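Local coordinates for acyl-coa oxidase (Arabidopsis thaliana, PDB 1W07) that catalyses the FAD-dependent desaturation of long- and medium-chain acyl-CoAs to 2-trans-enoyl-CoAs in peroxisomal beta-oxidation, passing the electrons to oxygen to give hydrogen peroxide, at the interface of chains A and B. Residues are numbered along the deposited sequence; one frame, centred on the assembly and turned at random. Chains: chain A/B, Acyl-coa oxidase.

Contact 1: the interface of chains A and B. Residues chain A 332, 565, 586; chain B 517-518, 521.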
# COMPACT_ATOMS: atom_id res chain seq x y z
N ASN A 332 6.02 16.06 -8.34
CA ASN A 332 6.90 15.68 -7.25
C ASN A 332 6.57 14.28 -6.72
O ASN A 332 7.39 13.66 -6.02
CB ASN A 332 6.81 16.71 -6.11
CG ASN A 332 7.70 16.36 -4.94
OD1 ASN A 332 8.92 16.23 -5.09
ND2 ASN A 332 7.10 16.19 -3.78
N HIS A 565 16.34 15.25 -0.92
CA HIS A 565 15.26 15.92 -0.20
C HIS A 565 14.55 14.98 0.77
O HIS A 565 14.30 15.32 1.92
CB HIS A 565 14.23 16.48 -1.18
CG HIS A 565 13.12 17.23 -0.53
ND1 HIS A 565 13.25 18.53 -0.11
CD2 HIS A 565 11.86 16.85 -0.19
CE1 HIS A 565 12.12 18.93 0.45
NE2 HIS A 565 11.26 17.92 0.42
N ASN A 586 16.70 21.78 -4.17
CA ASN A 586 15.26 21.74 -4.33
C ASN A 586 14.82 22.63 -5.50
O ASN A 586 13.85 22.33 -6.20
CB ASN A 586 14.59 22.20 -3.03
CG ASN A 586 13.30 21.46 -2.76
OD1 ASN A 586 13.26 20.23 -2.80
ND2 ASN A 586 12.23 22.21 -2.49
N ALA B 517 4.68 21.79 -3.92
CA ALA B 517 5.27 20.73 -3.11
C ALA B 517 5.73 21.29 -1.76
O ALA B 517 5.47 20.69 -0.71
CB ALA B 517 6.46 20.07 -3.87
N ASP B 518 6.39 22.43 -1.77
CA ASP B 518 6.87 23.03 -0.53
C ASP B 518 5.72 23.42 0.39
O ASP B 518 5.81 23.29 1.62
CB ASP B 518 7.71 24.28 -0.83
CG ASP B 518 9.04 23.96 -1.49
OD1 ASP B 518 9.13 22.96 -2.23
OD2 ASP B 518 10.01 24.72 -1.27
N GLU B 521 4.24 20.43 2.22
CA GLU B 521 5.10 19.97 3.31
C GLU B 521 4.93 20.85 4.55
O GLU B 521 4.91 20.34 5.68
CB GLU B 521 6.56 19.97 2.88
CG GLU B 521 6.98 18.70 2.16
CD GLU B 521 8.41 18.75 1.70
OE1 GLU B 521 9.28 19.12 2.52
OE2 GLU B 521 8.68 18.40 0.54
O HOH W 1 8.00 16.24 -0.89

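Contact 2: the interface of chains A and B. Residues chain A 568-569, 572, 579; chain B 569, 572-573.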
# COMPACT_ATOMS: atom_id res chain seq x y z
N LEU A 568 16.90 14.38 3.62
CA LEU A 568 17.65 15.59 3.95
C LEU A 568 18.33 15.52 5.31
O LEU A 568 19.48 15.94 5.46
CB LEU A 568 16.72 16.81 3.89
CG LEU A 568 17.36 18.17 4.25
CD1 LEU A 568 18.61 18.39 3.40
CD2 LEU A 568 16.34 19.29 4.03
N GLY A 569 17.62 14.99 6.30
CA GLY A 569 18.20 14.88 7.62
C GLY A 569 19.53 14.15 7.65
O GLY A 569 20.43 14.55 8.39
N LEU A 572 22.22 16.60 6.18
CA LEU A 572 22.49 17.74 7.05
C LEU A 572 23.22 17.34 8.33
O LEU A 572 23.89 18.17 8.93
CB LEU A 572 21.19 18.48 7.41
CG LEU A 572 20.56 19.30 6.27
CD1 LEU A 572 19.31 19.99 6.78
CD2 LEU A 572 21.56 20.33 5.75
N PRO A 579 21.89 23.84 4.79
CA PRO A 579 20.49 24.00 4.40
C PRO A 579 20.35 24.89 3.17
O PRO A 579 19.49 24.66 2.33
CB PRO A 579 19.83 24.58 5.66
CG PRO A 579 20.95 25.23 6.38
CD PRO A 579 22.10 24.28 6.18
N GLY B 569 15.28 16.48 8.59
CA GLY B 569 15.71 17.58 7.74
C GLY B 569 14.98 18.89 8.04
O GLY B 569 15.60 19.96 8.01
N LEU B 572 16.44 20.28 11.58
CA LEU B 572 17.82 20.73 11.51
C LEU B 572 17.98 22.04 10.72
O LEU B 572 18.97 22.75 10.88
CB LEU B 572 18.72 19.66 10.90
CG LEU B 572 19.01 18.44 11.78
CD1 LEU B 572 19.94 17.48 11.04
CD2 LEU B 572 19.64 18.91 13.09
N SER B 573 17.01 22.35 9.87
CA SER B 573 17.08 23.58 9.09
C SER B 573 16.79 24.82 9.93
O SER B 573 17.16 25.93 9.56
CB SER B 573 16.08 23.52 7.93
OG SER B 573 16.44 22.54 6.98
O HOH W 2 14.70 14.36 6.58

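Contact 3: the interface of chains A and B. Residues chain A 650-651, 654; chain B 66-67, 70, 73, 98.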
# COMPACT_ATOMS: atom_id res chain seq x y z
N TYR A 650 -35.06 -8.67 0.80
CA TYR A 650 -34.35 -7.77 1.71
C TYR A 650 -34.50 -6.26 1.53
O TYR A 650 -33.93 -5.51 2.32
CB TYR A 650 -32.87 -8.12 1.69
CG TYR A 650 -32.59 -9.59 1.83
CD1 TYR A 650 -31.92 -10.28 0.81
CD2 TYR A 650 -32.98 -10.30 2.97
CE1 TYR A 650 -31.66 -11.65 0.93
CE2 TYR A 650 -32.71 -11.65 3.09
CZ TYR A 650 -32.05 -12.32 2.08
OH TYR A 650 -31.74 -13.66 2.21
N LEU A 651 -35.22 -5.82 0.50
CA LEU A 651 -35.41 -4.39 0.26
C LEU A 651 -36.88 -3.96 0.29
O LEU A 651 -37.25 -3.06 1.04
CB LEU A 651 -34.79 -3.97 -1.08
CG LEU A 651 -33.26 -3.87 -1.11
CD1 LEU A 651 -32.80 -3.38 -2.48
CD2 LEU A 651 -32.78 -2.92 -0.01
N VAL A 654 -38.49 -3.75 3.59
CA VAL A 654 -38.04 -2.59 4.34
C VAL A 654 -38.83 -1.36 3.89
O VAL A 654 -39.50 -0.71 4.70
CB VAL A 654 -36.52 -2.33 4.11
CG1 VAL A 654 -36.07 -1.13 4.92
CG2 VAL A 654 -35.71 -3.55 4.53
N LEU B 66 -27.42 -7.21 1.39
CA LEU B 66 -28.80 -6.77 1.53
C LEU B 66 -29.42 -7.54 2.68
O LEU B 66 -30.17 -6.97 3.48
CB LEU B 66 -29.59 -7.03 0.24
CG LEU B 66 -29.07 -6.27 -0.99
CD1 LEU B 66 -30.03 -6.50 -2.17
CD2 LEU B 66 -28.89 -4.77 -0.66
N ARG B 67 -29.10 -8.83 2.78
CA ARG B 67 -29.62 -9.66 3.87
C ARG B 67 -29.16 -9.13 5.22
O ARG B 67 -29.98 -8.99 6.14
CB ARG B 67 -29.13 -11.10 3.73
CG ARG B 67 -29.77 -12.04 4.75
CD ARG B 67 -29.12 -13.41 4.73
NE ARG B 67 -29.83 -14.34 5.60
CZ ARG B 67 -29.27 -15.38 6.21
NH1 ARG B 67 -27.97 -15.63 6.04
NH2 ARG B 67 -30.00 -16.17 6.99
N ALA B 70 -30.99 -5.97 6.19
CA ALA B 70 -32.39 -6.23 6.54
C ALA B 70 -32.45 -6.86 7.93
O ALA B 70 -33.33 -6.53 8.74
CB ALA B 70 -33.01 -7.16 5.51
N PHE B 73 -32.02 -4.15 10.52
CA PHE B 73 -33.25 -3.40 10.75
C PHE B 73 -34.12 -4.19 11.72
O PHE B 73 -34.66 -3.64 12.68
CB PHE B 73 -34.02 -3.20 9.44
CG PHE B 73 -33.26 -2.42 8.40
CD1 PHE B 73 -33.48 -2.66 7.04
CD2 PHE B 73 -32.34 -1.45 8.77
CE1 PHE B 73 -32.78 -1.94 6.07
CE2 PHE B 73 -31.64 -0.73 7.80
CZ PHE B 73 -31.86 -0.97 6.46
N TYR B 98 -25.17 0.33 1.34
CA TYR B 98 -25.96 1.51 1.04
C TYR B 98 -26.43 2.23 2.29
O TYR B 98 -26.57 3.45 2.31
CB TYR B 98 -27.17 1.13 0.19
CG TYR B 98 -28.20 0.32 0.93
CD1 TYR B 98 -29.26 0.95 1.60
CD2 TYR B 98 -28.14 -1.07 0.97
CE1 TYR B 98 -30.23 0.21 2.27
CE2 TYR B 98 -29.10 -1.82 1.64
CZ TYR B 98 -30.14 -1.18 2.28
OH TYR B 98 -31.09 -1.93 2.92
O HOH W 3 -31.47 -4.59 2.79

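Contact 4: the interface of chains A and B. Residues chain A 393, 396-397, 404; chain B 229, 389, 414, 418.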
# COMPACT_ATOMS: atom_id res chain seq x y z
N GLU A 393 1.60 1.73 -5.46
CA GLU A 393 0.43 2.15 -4.68
C GLU A 393 0.26 3.67 -4.81
O GLU A 393 -0.86 4.16 -4.90
CB GLU A 393 0.57 1.73 -3.21
CG GLU A 393 -0.50 2.28 -2.23
CD GLU A 393 -1.94 2.14 -2.73
OE1 GLU A 393 -2.23 1.20 -3.50
OE2 GLU A 393 -2.81 2.95 -2.33
N ARG A 396 -1.49 4.63 -7.86
CA ARG A 396 -2.93 4.41 -7.77
C ARG A 396 -3.58 5.64 -7.15
O ARG A 396 -4.64 6.09 -7.60
CB ARG A 396 -3.24 3.17 -6.93
CG ARG A 396 -4.67 2.65 -7.11
CD ARG A 396 -5.00 1.61 -6.06
NE ARG A 396 -4.85 2.18 -4.74
CZ ARG A 396 -5.70 3.07 -4.22
NH1 ARG A 396 -6.77 3.45 -4.91
NH2 ARG A 396 -5.45 3.60 -3.03
N LYS A 397 -2.95 6.19 -6.12
CA LYS A 397 -3.47 7.39 -5.46
C LYS A 397 -3.40 8.59 -6.41
O LYS A 397 -4.26 9.46 -6.37
CB LYS A 397 -2.66 7.69 -4.19
CG LYS A 397 -2.90 6.69 -3.06
CD LYS A 397 -2.15 7.10 -1.79
CE LYS A 397 -2.34 6.10 -0.66
NZ LYS A 397 -3.77 6.07 -0.22
N TYR A 404 -9.31 3.52 -7.90
CA TYR A 404 -9.80 2.50 -6.97
C TYR A 404 -10.53 1.36 -7.69
O TYR A 404 -10.79 0.29 -7.11
CB TYR A 404 -10.70 3.14 -5.93
CG TYR A 404 -11.06 2.25 -4.77
CD1 TYR A 404 -10.07 1.70 -3.94
CD2 TYR A 404 -12.39 1.97 -4.47
CE1 TYR A 404 -10.41 0.90 -2.83
CE2 TYR A 404 -12.74 1.19 -3.38
CZ TYR A 404 -11.77 0.66 -2.56
OH TYR A 404 -12.18 -0.08 -1.48
N MET B 229 -10.95 -2.43 -5.91
CA MET B 229 -9.78 -2.99 -5.28
C MET B 229 -10.08 -3.90 -4.08
O MET B 229 -10.82 -3.54 -3.17
CB MET B 229 -8.90 -1.82 -4.83
CG MET B 229 -7.72 -2.19 -3.96
SD MET B 229 -6.72 -0.74 -3.56
CE MET B 229 -5.52 -1.53 -2.47
N ALA B 389 -3.63 4.66 6.14
CA ALA B 389 -3.58 3.81 4.96
C ALA B 389 -2.18 3.19 4.83
O ALA B 389 -2.04 1.98 4.67
CB ALA B 389 -3.92 4.63 3.71
N PHE B 414 -6.89 -2.92 4.29
CA PHE B 414 -6.21 -1.88 3.53
C PHE B 414 -7.09 -1.44 2.36
O PHE B 414 -7.34 -0.24 2.14
CB PHE B 414 -4.88 -2.41 2.98
CG PHE B 414 -4.13 -1.40 2.13
CD1 PHE B 414 -3.56 -0.27 2.71
CD2 PHE B 414 -4.02 -1.57 0.76
CE1 PHE B 414 -2.89 0.68 1.94
CE2 PHE B 414 -3.35 -0.63 -0.03
CZ PHE B 414 -2.78 0.50 0.56
N VAL B 418 -8.48 2.50 2.16
CA VAL B 418 -7.89 3.46 1.21
C VAL B 418 -8.76 4.53 0.60
O VAL B 418 -8.27 5.62 0.29
CB VAL B 418 -7.12 2.77 0.04
CG1 VAL B 418 -5.78 2.32 0.51
CG2 VAL B 418 -7.91 1.63 -0.54
O HOH W 4 -13.46 -2.64 -2.60
O HOH W 5 -7.19 5.77 -2.15

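Contact 1: the interface of chains A and B
A:His565 and A:Asn586, on helices 548-566 and 579-596, face B:Asp518 and B:Glu521, which lie one turn apart at the start of helix 516-538, all with helical backbone angles. A short hydrogen bond joins the imidazole to the carboxylate: A:His565 NE2 donates to B:Glu521 OE2 over 2.6 Å, on the syn side of that oxygen. Ring and carboxylate planes are turned 52° apart, and the acid meets the ring at its edge. B:Glu521 is long enough for this because its chain runs extended beyond CG (chi2 178°). The same OE2 takes up water 1 at 2.7 Å, and that water lies 3.0 Å from the amide ND2 of A:Asn332, whose side chain also rests against the methyl of B:Ala517. With an alanine at B:Glu521, the imidazole NE2 would probably lose its acceptor and water 1 one of its partners. The carboxylate of B:Glu521 would be expected to favour a protonated A:His565, though the proton is not seen. Alongside, the carboxamide ND2 of A:Asn586 reaches OD1 of B:Asp518 in a weak, bent hydrogen bond of 3.2 Å. Within the homodimer, helices 328-361, 548-566 and 579-596 of one subunit thus meet the first turns of helix 516-538 of the other.

Contact 2: the interface of chains A and B
B:Ser573, B:Gly569 and A:Leu572 bury the most surface here, where the short helices starting at residue 568 of the two subunits meet. Glycine suits the crossing because it has no side chain: CA of A:Gly569 comes within 3.7 Å of CA of B:Gly569, and A:Leu568 lays its CG over the same B:Gly569 CA at 3.9 Å. Water 2 bridges the two backbones from one side, 3.0 Å from N of A:Gly569 and equally far from N of B:Gly569. A:Leu572 sends its CD1 branch toward the hydroxyl of B:Ser573, while its CB receives CD1 of B:Leu572. Both leucines have CG opposite the carbonyl carbon (chi1 -73° in each), which brings the CD1 branch of each to the backbone carbonyl of the partner's glycine. The small B:Ser573 faces both A:Leu572 CD1 and A:Pro579, whose CB lies 4.2 Å from OG, and its hydroxyl turns back onto its own chain. Replacing B:Ser573 with an alanine would probably cost the carbonyl of B:Gly569 its hydroxyl donor and weaken the packing against A:Leu572 CD1. That internal bond runs 2.9 Å from B:Ser573 OG to B:Gly569 O, with the donor tilted 21° from the carbonyl plane.

Contact 3: the interface of chains A and B
A:Tyr650 lies flat against helix 58-78 of the other subunit and, with B:Arg67 and A:Val654, buries most of the surface in this patch. One face of its phenol ring covers CA of B:Arg67, which sits 3.6 Å from the ring centroid in a CH-pi contact. From there the arginine chain runs extended from CG to NE (chi2 -171°), following the ring outward: CG touches CE2 of A:Tyr650 at 3.4 Å, and CD lies beside the phenol oxygen. It is thus the aliphatic stem of B:Arg67 that the ring uses, a part of arginine that suits an aromatic face. At its root, CB of A:Tyr650 packs on CB of B:Leu66 and on the methyl of B:Ala70, a small residue that lets the tyrosine backbone come close. A:Val654 crosses B:Phe73 at about a right angle, both of its methyls meeting the CD1-CE1 side of the ring, CG2 at 3.5 Å from CD1. Between these patches, water 3 joins A:Tyr650 O at 2.7 Å, B:Leu66 O at 2.8 Å and the phenol OH of B:Tyr98 at 2.7 Å. The C-terminal tail of one subunit is thereby docked on N-terminal helices 58-78 and 98-113 of its partner.

Contact 4: the interface of chains A and B
A:Arg396 reaches toward B:Met229 and B:Val418 from helix 370-397, in the C-alpha1 domain of the acyl-CoA oxidase family. CB leads to CG opposite the backbone N (chi1 -163°), and the chain stays extended as far as CD, which touches SD of B:Met229 at 3.8 Å. A bend at chi3 (59°) then swings the guanidinium so that the sulfur lies over one face, near its rim; a long, unbranched methionine suits that flat cation. NE gives an almost straight hydrogen bond to OE1 of A:Glu393 at 3.1 Å, and NH2 donates to the syn lone pair of A:Glu393 OE2 at 2.8 Å. This side-on, two-point salt bridge fixes the rotation of both groups. NH2 also packs on CB of B:Val418 at 3.6 Å and bonds to water 5, which leads to O of that valine. The carboxylate so held presents its CD to the edge of the B:Phe414 ring, 3.8 Å from CZ, with the two planes 77° apart. Next to it, the ring atom CE1 of A:Tyr404 leans on CG2 of B:Val418 and on CB of B:Met229. A backbone bond also crosses here: N of B:Met229 donates to O of A:Tyr404 over 3.0 Å.

All four contacts belong to the two-fold interface of the homodimer, so each recurs with the chains exchanged. Contacts 1 and 2 are neighbours, about 13 Å apart between C-alpha centres, and share helix 579-596 of chain A, which supplies A:Asn586 to one and A:Pro579 to the other. Between the same centres, contact 4 lies about 22 Å from contact 1 and 29 Å from contact 3, and contacts 2 and 3 about 56 Å apart. The subunits are therefore joined over a long stretch. A:Lys397 and A:Tyr404 of contact 4 also belong to residues lining an FAD pocket, so this part of the interface adjoins the cofactor site.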